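Local structure of bacterioferritin (1JGC) at residues L15-T20 against K99-A104; R45-E50 against D132-Q137; M52-K57 against T125-H130. The protein stores iron, probably oxidising Fe(2+) with dioxygen at a ferroxidase centre and laying down ferric mineral inside a 24-subunit shell that binds heme b between paired subunits. One frame throughout, in Å; residues are numbered along the deposited sequence.

Contact 1: residues L15-T20 against K99-A104; sequences LRSELT and KLYREA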
loop_
_atom_site.group_PDB
_atom_site.type_symbol
_atom_site.label_atom_id
_atom_site.label_comp_id
_atom_site.label_asym_id
_atom_site.label_seq_id
_atom_site.Cartn_x
_atom_site.Cartn_y
_atom_site.Cartn_z
ATOM N N LEU A 15 7.175 14.760 50.671
ATOM C CA LEU A 15 8.225 14.818 49.663
ATOM C C LEU A 15 9.454 14.060 50.144
ATOM O O LEU A 15 10.039 13.259 49.411
ATOM C CB LEU A 15 8.597 16.271 49.370
ATOM C CG LEU A 15 9.845 16.480 48.514
ATOM C CD1 LEU A 15 9.714 15.755 47.178
ATOM C CD2 LEU A 15 10.049 17.966 48.299
ATOM N N ARG A 16 9.843 14.317 51.387
ATOM C CA ARG A 16 10.998 13.650 51.960
ATOM C C ARG A 16 10.750 12.153 51.999
ATOM O O ARG A 16 11.647 11.357 51.763
ATOM C CB ARG A 16 11.284 14.160 53.375
ATOM C CG ARG A 16 12.267 13.274 54.112
ATOM C CD ARG A 16 12.612 13.807 55.474
ATOM N NE ARG A 16 13.399 15.029 55.370
ATOM C CZ ARG A 16 12.999 16.206 55.853
ATOM N NH1 ARG A 16 11.816 16.298 56.473
ATOM N NH2 ARG A 16 13.768 17.291 55.717
ATOM N N SER A 17 9.523 11.771 52.307
ATOM C CA SER A 17 9.169 10.370 52.361
ATOM C C SER A 17 9.349 9.757 50.965
ATOM O O SER A 17 9.899 8.659 50.825
ATOM C CB SER A 17 7.723 10.238 52.827
ATOM O OG SER A 17 7.329 8.883 52.931
ATOM N N GLU A 18 8.891 10.473 49.938
ATOM C CA GLU A 18 9.001 9.996 48.561
ATOM C C GLU A 18 10.444 9.919 48.067
ATOM O O GLU A 18 10.828 8.937 47.433
ATOM C CB GLU A 18 8.181 10.878 47.616
ATOM C CG GLU A 18 6.674 10.878 47.877
ATOM C CD GLU A 18 6.043 9.494 47.809
ATOM O OE1 GLU A 18 6.379 8.639 48.658
ATOM O OE2 GLU A 18 5.203 9.257 46.912
ATOM N N LEU A 19 11.244 10.946 48.347
ATOM C CA LEU A 19 12.643 10.940 47.926
ATOM C C LEU A 19 13.321 9.726 48.542
ATOM O O LEU A 19 14.225 9.151 47.950
ATOM C CB LEU A 19 13.365 12.204 48.390
ATOM C CG LEU A 19 12.940 13.544 47.791
ATOM C CD1 LEU A 19 13.720 14.671 48.458
ATOM C CD2 LEU A 19 13.188 13.539 46.298
ATOM N N THR A 20 12.877 9.340 49.736
ATOM C CA THR A 20 13.451 8.197 50.428
ATOM C C THR A 20 13.070 6.926 49.678
ATOM O O THR A 20 13.923 6.082 49.390
ATOM C CB THR A 20 12.944 8.099 51.895
ATOM O OG1 THR A 20 13.253 9.311 52.592
ATOM C CG2 THR A 20 13.608 6.948 52.616
ATOM N N LYS A 99 0.872 6.140 56.955
ATOM C CA LYS A 99 0.606 6.748 58.249
ATOM C C LYS A 99 0.680 8.256 58.079
ATOM O O LYS A 99 -0.243 8.983 58.447
ATOM C CB LYS A 99 1.657 6.271 59.255
ATOM C CG LYS A 99 1.471 6.772 60.664
ATOM C CD LYS A 99 2.529 6.169 61.591
ATOM C CE LYS A 99 2.346 6.635 63.046
ATOM N NZ LYS A 99 2.569 8.108 63.241
ATOM N N LEU A 100 1.777 8.719 57.492
ATOM C CA LEU A 100 1.982 10.140 57.272
ATOM C C LEU A 100 0.936 10.770 56.365
ATOM O O LEU A 100 0.473 11.882 56.630
ATOM C CB LEU A 100 3.369 10.386 56.684
ATOM C CG LEU A 100 3.629 11.801 56.152
ATOM C CD1 LEU A 100 3.486 12.803 57.278
ATOM C CD2 LEU A 100 5.022 11.874 55.544
ATOM N N TYR A 101 0.567 10.066 55.294
ATOM C CA TYR A 101 -0.408 10.604 54.348
ATOM C C TYR A 101 -1.810 10.719 54.921
ATOM O O TYR A 101 -2.522 11.673 54.619
ATOM C CB TYR A 101 -0.465 9.763 53.069
ATOM C CG TYR A 101 0.830 9.676 52.295
ATOM C CD1 TYR A 101 1.809 10.664 52.399
ATOM C CD2 TYR A 101 1.066 8.611 51.427
ATOM C CE1 TYR A 101 2.992 10.587 51.658
ATOM C CE2 TYR A 101 2.240 8.524 50.679
ATOM C CZ TYR A 101 3.194 9.513 50.799
ATOM O OH TYR A 101 4.336 9.425 50.043
ATOM N N ARG A 102 -2.215 9.751 55.736
ATOM C CA ARG A 102 -3.544 9.787 56.337
ATOM C C ARG A 102 -3.666 10.974 57.298
ATOM O O ARG A 102 -4.732 11.592 57.442
ATOM C CB ARG A 102 -3.813 8.477 57.068
ATOM C CG ARG A 102 -3.907 7.308 56.119
ATOM C CD ARG A 102 -4.162 5.995 56.810
ATOM N NE ARG A 102 -4.497 4.972 55.826
ATOM C CZ ARG A 102 -3.967 3.753 55.801
ATOM N NH1 ARG A 102 -3.074 3.398 56.713
ATOM N NH2 ARG A 102 -4.320 2.886 54.858
ATOM N N GLU A 103 -2.544 11.294 57.929
ATOM C CA GLU A 103 -2.448 12.388 58.880
ATOM C C GLU A 103 -2.543 13.716 58.122
ATOM O O GLU A 103 -3.374 14.575 58.434
ATOM C CB GLU A 103 -1.107 12.272 59.585
ATOM C CG GLU A 103 -1.019 12.900 60.942
ATOM C CD GLU A 103 0.361 12.682 61.557
ATOM O OE1 GLU A 103 0.797 11.498 61.639
ATOM O OE2 GLU A 103 0.994 13.697 61.946
ATOM N N ALA A 104 -1.685 13.874 57.116
ATOM C CA ALA A 104 -1.676 15.089 56.310
ATOM C C ALA A 104 -3.051 15.274 55.684
ATOM O O ALA A 104 -3.614 16.364 55.691
ATOM C CB ALA A 104 -0.613 14.992 55.217
#

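Contact 2: residues R45-E50 against D132-Q137; sequences REESIE and DFLETQ. With HEM (protoporphyrin IX containing Fe), chain D.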
loop_
_atom_site.group_PDB
_atom_site.type_symbol
_atom_site.label_atom_id
_atom_site.label_comp_id
_atom_site.label_asym_id
_atom_site.label_seq_id
_atom_site.Cartn_x
_atom_site.Cartn_y
_atom_site.Cartn_z
ATOM N N ARG A 45 12.426 -1.066 39.728
ATOM C CA ARG A 45 12.738 0.098 38.914
ATOM C C ARG A 45 11.451 0.857 38.618
ATOM O O ARG A 45 11.410 2.079 38.706
ATOM C CB ARG A 45 13.419 -0.314 37.604
ATOM C CG ARG A 45 14.661 0.515 37.290
ATOM C CD ARG A 45 15.252 0.241 35.915
ATOM N NE ARG A 45 14.685 1.132 34.911
ATOM C CZ ARG A 45 15.395 1.972 34.161
ATOM N NH1 ARG A 45 16.713 2.039 34.288
ATOM N NH2 ARG A 45 14.782 2.767 33.295
ATOM N N GLU A 46 10.398 0.127 38.273
ATOM C CA GLU A 46 9.115 0.752 37.982
ATOM C C GLU A 46 8.581 1.524 39.192
ATOM O O GLU A 46 8.171 2.678 39.068
ATOM C CB GLU A 46 8.084 -0.297 37.563
ATOM C CG GLU A 46 8.180 -0.764 36.121
ATOM C CD GLU A 46 7.264 -1.968 35.833
ATOM O OE1 GLU A 46 6.081 -1.954 36.281
ATOM O OE2 GLU A 46 7.733 -2.922 35.156
ATOM N N GLU A 47 8.583 0.889 40.359
ATOM C CA GLU A 47 8.092 1.538 41.566
ATOM C C GLU A 47 8.894 2.794 41.899
ATOM O O GLU A 47 8.330 3.789 42.336
ATOM C CB GLU A 47 8.111 0.555 42.740
ATOM C CG GLU A 47 7.148 -0.625 42.580
ATOM C CD GLU A 47 7.353 -1.705 43.657
ATOM O OE1 GLU A 47 8.523 -2.076 43.911
ATOM O OE2 GLU A 47 6.353 -2.193 44.248
ATOM N N SER A 48 10.203 2.752 41.685
ATOM C CA SER A 48 11.053 3.908 41.955
ATOM C C SER A 48 10.660 5.066 41.038
ATOM O O SER A 48 10.581 6.216 41.465
ATOM C CB SER A 48 12.534 3.547 41.738
ATOM O OG SER A 48 13.396 4.659 41.937
ATOM N N ILE A 49 10.419 4.757 39.772
ATOM C CA ILE A 49 10.022 5.775 38.807
ATOM C C ILE A 49 8.602 6.289 39.099
ATOM O O ILE A 49 8.258 7.413 38.749
ATOM C CB ILE A 49 10.156 5.224 37.361
ATOM C CG1 ILE A 49 11.640 4.983 37.072
ATOM C CG2 ILE A 49 9.580 6.198 36.351
ATOM C CD1 ILE A 49 11.950 4.457 35.699
ATOM N N GLU A 50 7.777 5.476 39.749
ATOM C CA GLU A 50 6.438 5.932 40.105
ATOM C C GLU A 50 6.599 6.998 41.182
ATOM O O GLU A 50 5.985 8.061 41.111
ATOM C CB GLU A 50 5.584 4.792 40.667
ATOM C CG GLU A 50 4.742 4.065 39.627
ATOM C CD GLU A 50 3.827 2.994 40.247
ATOM O OE1 GLU A 50 2.998 3.351 41.143
ATOM O OE2 GLU A 50 3.942 1.803 39.833
ATOM N N ASP A 132 -0.741 -3.835 48.662
ATOM C CA ASP A 132 -1.468 -5.012 48.201
ATOM C C ASP A 132 -0.522 -5.941 47.449
ATOM O O ASP A 132 -0.460 -7.150 47.709
ATOM C CB ASP A 132 -2.619 -4.586 47.288
ATOM C CG ASP A 132 -3.494 -5.754 46.858
ATOM O OD1 ASP A 132 -3.372 -6.856 47.446
ATOM O OD2 ASP A 132 -4.318 -5.567 45.932
ATOM N N PHE A 133 0.227 -5.351 46.525
ATOM C CA PHE A 133 1.176 -6.093 45.714
ATOM C C PHE A 133 2.269 -6.768 46.556
ATOM O O PHE A 133 2.503 -7.973 46.430
ATOM C CB PHE A 133 1.806 -5.152 44.685
ATOM C CG PHE A 133 2.932 -5.765 43.927
ATOM C CD1 PHE A 133 2.684 -6.651 42.885
ATOM C CD2 PHE A 133 4.255 -5.487 44.286
ATOM C CE1 PHE A 133 3.735 -7.258 42.205
ATOM C CE2 PHE A 133 5.323 -6.089 43.611
ATOM C CZ PHE A 133 5.064 -6.979 42.566
ATOM N N LEU A 134 2.935 -5.989 47.409
ATOM C CA LEU A 134 3.997 -6.515 48.262
ATOM C C LEU A 134 3.495 -7.629 49.177
ATOM O O LEU A 134 4.186 -8.625 49.376
ATOM C CB LEU A 134 4.608 -5.393 49.103
ATOM C CG LEU A 134 5.425 -4.324 48.371
ATOM C CD1 LEU A 134 5.835 -3.217 49.345
ATOM C CD2 LEU A 134 6.656 -4.965 47.752
ATOM N N GLU A 135 2.297 -7.471 49.736
ATOM C CA GLU A 135 1.759 -8.504 50.614
ATOM C C GLU A 135 1.530 -9.789 49.830
ATOM O O GLU A 135 1.794 -10.882 50.325
ATOM C CB GLU A 135 0.450 -8.045 51.267
ATOM C CG GLU A 135 0.627 -6.876 52.224
ATOM C CD GLU A 135 -0.665 -6.491 52.918
ATOM O OE1 GLU A 135 -1.729 -6.544 52.258
ATOM O OE2 GLU A 135 -0.617 -6.120 54.117
ATOM N N THR A 136 1.049 -9.656 48.602
ATOM C CA THR A 136 0.822 -10.820 47.770
ATOM C C THR A 136 2.165 -11.471 47.429
ATOM O O THR A 136 2.281 -12.695 47.415
ATOM C CB THR A 136 0.062 -10.428 46.490
ATOM O OG1 THR A 136 -1.298 -10.127 46.838
ATOM C CG2 THR A 136 0.095 -11.554 45.457
ATOM N N GLN A 137 3.185 -10.658 47.184
ATOM C CA GLN A 137 4.491 -11.197 46.851
ATOM C C GLN A 137 5.155 -11.875 48.038
ATOM O O GLN A 137 5.820 -12.899 47.884
ATOM C CB GLN A 137 5.397 -10.099 46.293
ATOM C CG GLN A 137 5.057 -9.728 44.868
ATOM C CD GLN A 137 4.975 -10.946 43.972
ATOM O OE1 GLN A 137 5.922 -11.731 43.899
ATOM N NE2 GLN A 137 3.847 -11.113 43.290
HETATM C CHA HEM D . 13.553 9.333 35.214
HETATM C CHB HEM D . 12.387 12.735 38.468
HETATM C CHC HEM D . 15.744 10.938 41.391
HETATM C CHD HEM D . 17.321 7.996 37.932
HETATM C C1A HEM D . 12.824 10.270 35.944
HETATM C C2A HEM D . 11.420 10.612 35.811
HETATM C C3A HEM D . 11.251 11.823 36.449
HETATM C C4A HEM D . 12.371 11.915 37.358
HETATM C CMA HEM D . 10.003 12.724 36.426
HETATM C CAA HEM D . 10.255 9.716 35.392
HETATM C CBA HEM D . 10.320 9.007 34.051
HETATM C CGA HEM D . 10.304 9.961 32.885
HETATM O O1A HEM D . 10.404 9.475 31.734
HETATM O O2A HEM D . 10.190 11.189 33.115
HETATM C C1B HEM D . 13.192 12.548 39.576
HETATM C C2B HEM D . 13.089 13.297 40.818
HETATM C C3B HEM D . 14.093 12.844 41.637
HETATM C C4B HEM D . 14.729 11.737 40.918
HETATM C CMB HEM D . 12.051 14.361 41.172
HETATM C CAB HEM D . 14.326 13.340 42.918
HETATM C CBB HEM D . 15.566 13.566 43.493
HETATM C C1C HEM D . 16.383 9.900 40.751
HETATM C C2C HEM D . 17.348 9.027 41.388
HETATM C C3C HEM D . 17.806 8.163 40.417
HETATM C C4C HEM D . 17.138 8.572 39.182
HETATM C CMC HEM D . 17.756 9.067 42.870
HETATM C CAC HEM D . 18.681 7.086 40.580
HETATM C CBC HEM D . 19.674 6.961 41.538
HETATM C C1D HEM D . 16.479 8.138 36.845
HETATM C C2D HEM D . 16.604 7.392 35.601
HETATM C C3D HEM D . 15.536 7.766 34.809
HETATM C C4D HEM D . 14.732 8.708 35.600
HETATM C CMD HEM D . 17.706 6.392 35.227
HETATM C CAD HEM D . 15.412 7.345 33.341
HETATM C CBD HEM D . 14.281 6.408 32.958
HETATM C CGD HEM D . 14.401 5.897 31.521
HETATM O O1D HEM D . 14.611 6.728 30.601
HETATM O O2D HEM D . 14.273 4.666 31.313
HETATM N NA HEM D . 13.247 10.849 37.130
HETATM N NB HEM D . 14.169 11.556 39.665
HETATM N NC HEM D . 16.150 9.522 39.451
HETATM N ND HEM D . 15.335 8.941 36.835
HETATM FE FE HEM D . 14.695 10.193 38.279
#

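Contact 3: residues M52-K57 against T125-H130; sequences MGHADK and TDEEGH. With HEM (protoporphyrin IX containing Fe), chain D.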
loop_
_atom_site.group_PDB
_atom_site.type_symbol
_atom_site.label_atom_id
_atom_site.label_comp_id
_atom_site.label_asym_id
_atom_site.label_seq_id
_atom_site.Cartn_x
_atom_site.Cartn_y
_atom_site.Cartn_z
ATOM N N MET A 52 9.082 8.878 41.714
ATOM C CA MET A 52 9.672 10.083 41.162
ATOM C C MET A 52 8.529 10.968 40.695
ATOM O O MET A 52 8.548 12.183 40.890
ATOM C CB MET A 52 10.591 9.736 39.992
ATOM C CG MET A 52 11.918 9.121 40.418
ATOM S SD MET A 52 12.897 8.486 39.025
ATOM C CE MET A 52 13.430 6.912 39.695
ATOM N N GLY A 53 7.521 10.346 40.093
ATOM C CA GLY A 53 6.370 11.088 39.618
ATOM C C GLY A 53 5.619 11.761 40.757
ATOM O O GLY A 53 5.200 12.913 40.642
ATOM N N HIS A 54 5.438 11.039 41.857
ATOM C CA HIS A 54 4.751 11.581 43.023
ATOM C C HIS A 54 5.520 12.792 43.529
ATOM O O HIS A 54 4.942 13.846 43.778
ATOM C CB HIS A 54 4.674 10.528 44.138
ATOM C CG HIS A 54 3.770 9.377 43.823
ATOM N ND1 HIS A 54 3.836 8.175 44.496
ATOM C CD2 HIS A 54 2.759 9.254 42.931
ATOM C CE1 HIS A 54 2.904 7.362 44.030
ATOM N NE2 HIS A 54 2.236 7.992 43.080
ATOM N N ALA A 55 6.832 12.631 43.670
ATOM C CA ALA A 55 7.691 13.696 44.156
ATOM C C ALA A 55 7.535 14.952 43.315
ATOM O O ALA A 55 7.363 16.050 43.846
ATOM C CB ALA A 55 9.138 13.238 44.156
ATOM N N ASP A 56 7.590 14.794 41.999
ATOM C CA ASP A 56 7.454 15.935 41.108
ATOM C C ASP A 56 6.108 16.629 41.319
ATOM O O ASP A 56 6.032 17.853 41.448
ATOM C CB ASP A 56 7.596 15.486 39.654
ATOM C CG ASP A 56 7.399 16.619 38.684
ATOM O OD1 ASP A 56 8.024 17.680 38.885
ATOM O OD2 ASP A 56 6.622 16.453 37.722
ATOM N N LYS A 57 5.051 15.835 41.358
ATOM C CA LYS A 57 3.703 16.340 41.562
ATOM C C LYS A 57 3.622 17.167 42.865
ATOM O O LYS A 57 3.030 18.253 42.898
ATOM C CB LYS A 57 2.748 15.147 41.605
ATOM C CG LYS A 57 1.298 15.474 41.814
ATOM C CD LYS A 57 0.470 14.190 42.021
ATOM C CE LYS A 57 0.554 13.267 40.805
ATOM N NZ LYS A 57 -0.257 12.005 40.957
ATOM N N THR A 125 -4.168 6.097 47.976
ATOM C CA THR A 125 -4.677 5.063 47.081
ATOM C C THR A 125 -3.544 4.319 46.368
ATOM O O THR A 125 -3.565 3.097 46.297
ATOM C CB THR A 125 -5.643 5.647 46.031
ATOM O OG1 THR A 125 -6.710 6.329 46.698
ATOM C CG2 THR A 125 -6.239 4.538 45.183
ATOM N N ASP A 126 -2.553 5.042 45.852
ATOM C CA ASP A 126 -1.431 4.388 45.180
ATOM C C ASP A 126 -0.628 3.526 46.158
ATOM O O ASP A 126 -0.245 2.401 45.839
ATOM C CB ASP A 126 -0.477 5.409 44.551
ATOM C CG ASP A 126 -1.111 6.200 43.429
ATOM O OD1 ASP A 126 -2.049 5.689 42.774
ATOM O OD2 ASP A 126 -0.652 7.340 43.188
ATOM N N GLU A 127 -0.361 4.055 47.348
ATOM C CA GLU A 127 0.407 3.298 48.317
ATOM C C GLU A 127 -0.325 2.032 48.774
ATOM O O GLU A 127 0.305 1.001 48.997
ATOM C CB GLU A 127 0.787 4.187 49.506
ATOM C CG GLU A 127 2.302 4.472 49.611
ATOM C CD GLU A 127 2.881 5.272 48.426
ATOM O OE1 GLU A 127 2.829 4.794 47.259
ATOM O OE2 GLU A 127 3.410 6.391 48.662
ATOM N N GLU A 128 -1.645 2.088 48.905
ATOM C CA GLU A 128 -2.358 0.888 49.303
ATOM C C GLU A 128 -2.220 -0.124 48.167
ATOM O O GLU A 128 -2.215 -1.339 48.394
ATOM C CB GLU A 128 -3.829 1.195 49.626
ATOM C CG GLU A 128 -4.015 1.697 51.063
ATOM C CD GLU A 128 -5.456 1.638 51.572
ATOM O OE1 GLU A 128 -6.225 0.737 51.164
ATOM O OE2 GLU A 128 -5.818 2.486 52.411
ATOM N N GLY A 129 -2.072 0.387 46.946
ATOM C CA GLY A 129 -1.885 -0.478 45.796
ATOM C C GLY A 129 -0.565 -1.235 45.910
ATOM O O GLY A 129 -0.516 -2.454 45.690
ATOM N N HIS A 130 0.507 -0.520 46.253
ATOM C CA HIS A 130 1.821 -1.140 46.421
ATOM C C HIS A 130 1.788 -2.132 47.587
ATOM O O HIS A 130 2.371 -3.211 47.509
ATOM C CB HIS A 130 2.892 -0.078 46.694
ATOM C CG HIS A 130 3.184 0.805 45.521
ATOM N ND1 HIS A 130 3.826 2.021 45.647
ATOM C CD2 HIS A 130 2.937 0.643 44.196
ATOM C CE1 HIS A 130 3.961 2.571 44.451
ATOM N NE2 HIS A 130 3.430 1.755 43.554
HETATM C CHA HEM D . 13.553 9.333 35.214
HETATM C CHB HEM D . 12.387 12.735 38.468
HETATM C CHC HEM D . 15.744 10.938 41.391
HETATM C CHD HEM D . 17.321 7.996 37.932
HETATM C C1A HEM D . 12.824 10.270 35.944
HETATM C C2A HEM D . 11.420 10.612 35.811
HETATM C C3A HEM D . 11.251 11.823 36.449
HETATM C C4A HEM D . 12.371 11.915 37.358
HETATM C CMA HEM D . 10.003 12.724 36.426
HETATM C CAA HEM D . 10.255 9.716 35.392
HETATM C CBA HEM D . 10.320 9.007 34.051
HETATM C CGA HEM D . 10.304 9.961 32.885
HETATM O O1A HEM D . 10.404 9.475 31.734
HETATM O O2A HEM D . 10.190 11.189 33.115
HETATM C C1B HEM D . 13.192 12.548 39.576
HETATM C C2B HEM D . 13.089 13.297 40.818
HETATM C C3B HEM D . 14.093 12.844 41.637
HETATM C C4B HEM D . 14.729 11.737 40.918
HETATM C CMB HEM D . 12.051 14.361 41.172
HETATM C CAB HEM D . 14.326 13.340 42.918
HETATM C CBB HEM D . 15.566 13.566 43.493
HETATM C C1C HEM D . 16.383 9.900 40.751
HETATM C C2C HEM D . 17.348 9.027 41.388
HETATM C C3C HEM D . 17.806 8.163 40.417
HETATM C C4C HEM D . 17.138 8.572 39.182
HETATM C CMC HEM D . 17.756 9.067 42.870
HETATM C CAC HEM D . 18.681 7.086 40.580
HETATM C CBC HEM D . 19.674 6.961 41.538
HETATM C C1D HEM D . 16.479 8.138 36.845
HETATM C C2D HEM D . 16.604 7.392 35.601
HETATM C C3D HEM D . 15.536 7.766 34.809
HETATM C C4D HEM D . 14.732 8.708 35.600
HETATM C CMD HEM D . 17.706 6.392 35.227
HETATM C CAD HEM D . 15.412 7.345 33.341
HETATM C CBD HEM D . 14.281 6.408 32.958
HETATM C CGD HEM D . 14.401 5.897 31.521
HETATM O O1D HEM D . 14.611 6.728 30.601
HETATM O O2D HEM D . 14.273 4.666 31.313
HETATM N NA HEM D . 13.247 10.849 37.130
HETATM N NB HEM D . 14.169 11.556 39.665
HETATM N NC HEM D . 16.150 9.522 39.451
HETATM N ND HEM D . 15.335 8.941 36.835
HETATM FE FE HEM D . 14.695 10.193 38.279
#

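Contact 1: residues L15-T20 against K99-A104
Glu18 and Tyr101 meet between two nearly antiparallel helices of the ferritin-like four-helix bundle. The short axes run at 158° and come within 11.5 Å. Glu18 is a ligand of the first iron of the ferroxidase centre, which is empty of metal in this crystal. Its CB starts out along the flank of its helix, with CG anti to the carbonyl carbon (chi1 -63°). The chain then bends at CG, and this turns the carboxylate in towards Tyr101. Glu18 CG lies 3.5 Å from Tyr101 OH. CD follows it past the same hydroxyl. At the tip, Glu18 OE1 reaches the edge of the tyrosine ring, in its plane, beside OH. The carboxylate stands almost at right angles to that ring, 88° between planes. The hydroxyl is not aligned for a hydrogen bond. Glu18 has a second conformer, so these close approaches are doubtful in detail. Glu18 OE2 makes a weak hydrogen bond to His54, and Tyr101 OH a weak one to Glu127. Further out, Ser17 CB rests 4.2 Å from Leu100 CD2, a light van der Waals touch. Within its own helix, Thr20 OG1 donates to Arg16 O over 2.7 Å, from the face of that carbonyl opposite to Thr20 N. Segment 15-20 belongs to helix 5-34 and segment 99-104 to helix 83-111. Leu15 packs on Ala55 and Ile58 of helix 38-64, while Tyr101 leans on Ile124 of helix 114-144.

Contact 2: residues R45-E50 against D132-Q137
Glu47 and Phe133 hold the nearest alpha carbons of the two helical segments, with Glu47 CA 11.1 Å from Phe133 CA, so the backbones stay well apart and side chains span the gap. Glu47 stretches out straight beyond CG (chi2 171°). Glu47 OE2 ends 3.9 Å from Phe133 CD2, with the carboxylate turned 85° from the ring plane. The approach is oblique to the ring. Leu134 CD2 lies a little further from the same oxygen. Gln137 CG covers one face of the phenyl ring near its rim, and Lys43 makes a cation-pi contact with that ring. On the heme side of helix 38-64, Arg45 bends at its third torsion and sets Arg45 NH2 2.8 Å from the propionate oxygen O2D of the heme. That oxygen lies in the guanidinium plane, at its edge, but the hydrogen bond is weak, at 119°. Ile49 CG2 packs 3.7 Å from heme CBA, against the other propionate arm. The segment thus faces two ways. Opposite charges probably favour the Arg45 and propionate pair. Glu47 instead sets an acidic oxygen against ring and methyl carbons, a contact without a directional bond.

Contact 3: residues M52-K57 against T125-H130
His54 sets NE2 and CE1 of its imidazole against Asp126 OD2 and CB, bridging helix 38-64 and helix 114-144 inside the ferritin-like four-helix bundle. Both helices supply ligands to the diiron ferroxidase centre: His54, Glu127 and His130 are iron ligands of that centre, though no metal is bound here. His54 NE2 donates to Asp126 OD2 over 3.0 Å. The bond is weak, bent to 128° at the hydrogen. Ring and carboxylate planes lie only 4° apart, yet the oxygen comes at the imidazole obliquely. Asp126 CB sits 3.9 Å from His54 CE1. Glu127 bends at its second torsion (chi2 64°) and brings Glu127 OE1 to the edge of the same ring, 4.1 Å from His54 CE1. Two acidic side chains of one helix thus meet neighbouring atoms of the ring, NE2 and CE1. Met52 turns to the other side of its helix. Met52 SD binds the heme iron at 2.6 Å, and Met52 of a neighbouring subunit binds the same iron, so the heme joins the pair. With a leucine here the sulfur is gone, and the iron would probably be left without its axial ligand from this subunit. Ile22 and Trp26 of helix 5-34 also pack on Met52. Met52 CG lies 3.4 Å from the heme nitrogen NB.

How the contacts relate
Contacts 1 and 3 both line the ferroxidase centre, which Glu51 and Glu94 complete, and their own centres are about 10 Å apart. They meet where the carboxylates of Glu18 and Glu127 come close. A salt bridge from Arg102 NH2 to Glu128 OE2, 2.9 Å, also joins them. Contact 2 uses the same two helices as contact 3, and their centres are about 11 Å apart. Glu50 OE1 of contact 2 lies 2.9 Å from His130 NE2 of contact 3, a probable hydrogen bond from a second-shell acid to an iron ligand. Both contacts also touch the heme. Contacts 1 and 2 do not touch; their centres are about 17 Å apart.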